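Local structure of cysteine desulfurase (Elizabethkingia anophelis NUHP1, 5VPR) at residues N187-D190 against E191-K195. The protein probably removes sulfur from L-cysteine, using pyridoxal 5'-phosphate as cofactor, to yield L-alanine while passing the sulfur to a sulfur carrier. Residues are numbered along the deposited sequence; the frame is centred on the assembly and turned at random.
Sequences NPID and EIIRK
Three successive i to i+4 bonds open the helix: Ile192 N to Pro188 O (3.0 Å), Ile193 N to Ile189 O (2.9 Å) and Arg194 N to Asp190 O (3.0 Å), all with N-H...O angles above 160°. Pro188 stands at the N-cap position and is the centre of an inverse gamma turn; proline suits this place because its ring restricts phi to a narrow range that includes the -80° found here, and no amide hydrogen is needed there. Its ring lies partly exposed, CB 4.0 Å from Glu191 OE2, which the extended Glu191 chain carries back beside it. The closest side-chain packing joins Ile189 to Ile193, one turn on. Ile189 CG2, anti to the backbone N (CG1 at chi1 -69°), meets the end of the Ile193 chain at CD1, 3.6 Å away, the two side chains crossing at a slant. Ile192 CD1 reaches Ile189 CD1 more loosely, at 4.4 Å. Branched and purely apolar, these isoleucines line the buried face, offering broad contact to Val176 of strand 171-177 and Ile204 and Ile206 of strand 203-207 without burying a polar side-chain atom. Polar residues take the outer side: Arg194 bends at chi3 (-47°), bringing its guanidinium face over Asp190 O, with NH2 3.8 Å off. The arrangement is the amphipathic helix start of a beta-alpha-beta crossover, here linking parallel strands 171-177 and 203-207 in the seven-stranded mixed sheet of PLP-dependent fold type I, to which the class-V aminotransferase family belongs.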
loop_
_atom_site.group_PDB
_atom_site.type_symbol
_atom_site.label_atom_id
_atom_site.label_comp_id
_atom_site.label_asym_id
_atom_site.label_seq_id
_atom_site.Cartn_x
_atom_site.Cartn_y
_atom_site.Cartn_z
ATOM N N ASN A 187 -10.784 0.682 5.789
ATOM C CA ASN A 187 -11.860 1.658 5.735
ATOM C C ASN A 187 -13.014 1.149 4.870
ATOM O O ASN A 187 -12.814 0.325 3.974
ATOM C CB ASN A 187 -11.341 2.987 5.202
ATOM C CG ASN A 187 -10.481 3.707 6.219
ATOM O OD1 ASN A 187 -10.854 3.804 7.389
ATOM N ND2 ASN A 187 -9.306 4.187 5.792
ATOM N N PRO A 188 -14.241 1.587 5.149
ATOM C CA PRO A 188 -15.393 1.042 4.411
ATOM C C PRO A 188 -15.551 1.700 3.041
ATOM O O PRO A 188 -16.459 2.522 2.784
ATOM C CB PRO A 188 -16.554 1.339 5.363
ATOM C CG PRO A 188 -16.145 2.609 6.026
ATOM C CD PRO A 188 -14.665 2.462 6.257
ATOM N N ILE A 189 -14.655 1.305 2.130
ATOM C CA ILE A 189 -14.561 1.939 0.806
ATOM C C ILE A 189 -15.858 1.795 0.011
ATOM O O ILE A 189 -16.276 2.730 -0.692
ATOM C CB ILE A 189 -13.367 1.354 0.035
ATOM C CG1 ILE A 189 -12.066 1.810 0.680
ATOM C CG2 ILE A 189 -13.379 1.805 -1.414
ATOM C CD1 ILE A 189 -11.978 3.292 0.832
ATOM N N ASP A 190 -16.504 0.623 0.072
ATOM C CA ASP A 190 -17.688 0.412 -0.768
ATOM C C ASP A 190 -18.852 1.280 -0.309
ATOM O O ASP A 190 -19.607 1.816 -1.133
ATOM C CB ASP A 190 -18.098 -1.059 -0.767
ATOM C CG ASP A 190 -17.127 -1.932 -1.538
ATOM O OD1 ASP A 190 -16.279 -1.376 -2.275
ATOM O OD2 ASP A 190 -17.210 -3.173 -1.406
ATOM N N GLU A 191 -19.013 1.424 1.003
ATOM C CA GLU A 191 -20.034 2.316 1.536
ATOM C C GLU A 191 -19.724 3.773 1.206
ATOM O O GLU A 191 -20.624 4.541 0.852
ATOM C CB GLU A 191 -20.129 2.117 3.045
ATOM C CG GLU A 191 -21.295 2.802 3.697
ATOM C CD GLU A 191 -21.260 2.603 5.186
ATOM O OE1 GLU A 191 -21.901 3.388 5.921
ATOM O OE2 GLU A 191 -20.558 1.661 5.616
ATOM N N ILE A 192 -18.449 4.165 1.310
ATOM C CA ILE A 192 -18.055 5.540 0.993
ATOM C C ILE A 192 -18.349 5.863 -0.471
ATOM O O ILE A 192 -18.953 6.893 -0.789
ATOM C CB ILE A 192 -16.564 5.763 1.320
ATOM C CG1 ILE A 192 -16.311 5.667 2.827
ATOM C CG2 ILE A 192 -16.074 7.102 0.747
ATOM C CD1 ILE A 192 -14.807 5.691 3.197
ATOM N N ILE A 193 -17.918 4.987 -1.385
ATOM C CA ILE A 193 -18.127 5.211 -2.814
ATOM C C ILE A 193 -19.616 5.288 -3.133
ATOM O O ILE A 193 -20.059 6.174 -3.870
ATOM C CB ILE A 193 -17.426 4.113 -3.629
ATOM C CG1 ILE A 193 -15.904 4.306 -3.564
ATOM C CG2 ILE A 193 -17.866 4.156 -5.085
ATOM C CD1 ILE A 193 -15.142 3.213 -4.258
ATOM N N ARG A 194 -20.411 4.380 -2.561
ATOM C CA ARG A 194 -21.856 4.443 -2.745
ATOM C C ARG A 194 -22.402 5.802 -2.317
ATOM O O ARG A 194 -23.201 6.413 -3.036
ATOM C CB ARG A 194 -22.533 3.312 -1.963
ATOM C CG ARG A 194 -23.629 2.616 -2.729
ATOM C CD ARG A 194 -24.325 1.534 -1.893
ATOM N NE ARG A 194 -23.358 0.685 -1.203
ATOM C CZ ARG A 194 -23.218 0.642 0.116
ATOM N NH1 ARG A 194 -24.006 1.388 0.882
ATOM N NH2 ARG A 194 -22.305 -0.153 0.667
ATOM N N LYS A 195 -21.981 6.295 -1.144
ATOM C CA LYS A 195 -22.420 7.620 -0.709
ATOM C C LYS A 195 -21.961 8.709 -1.670
ATOM O O LYS A 195 -22.740 9.610 -2.008
ATOM C CB LYS A 195 -21.911 7.939 0.694
ATOM C CG LYS A 195 -22.536 7.159 1.836
ATOM C CD LYS A 195 -21.711 7.391 3.117
ATOM C CE LYS A 195 -22.336 6.729 4.350
ATOM N NZ LYS A 195 -23.773 7.092 4.493
#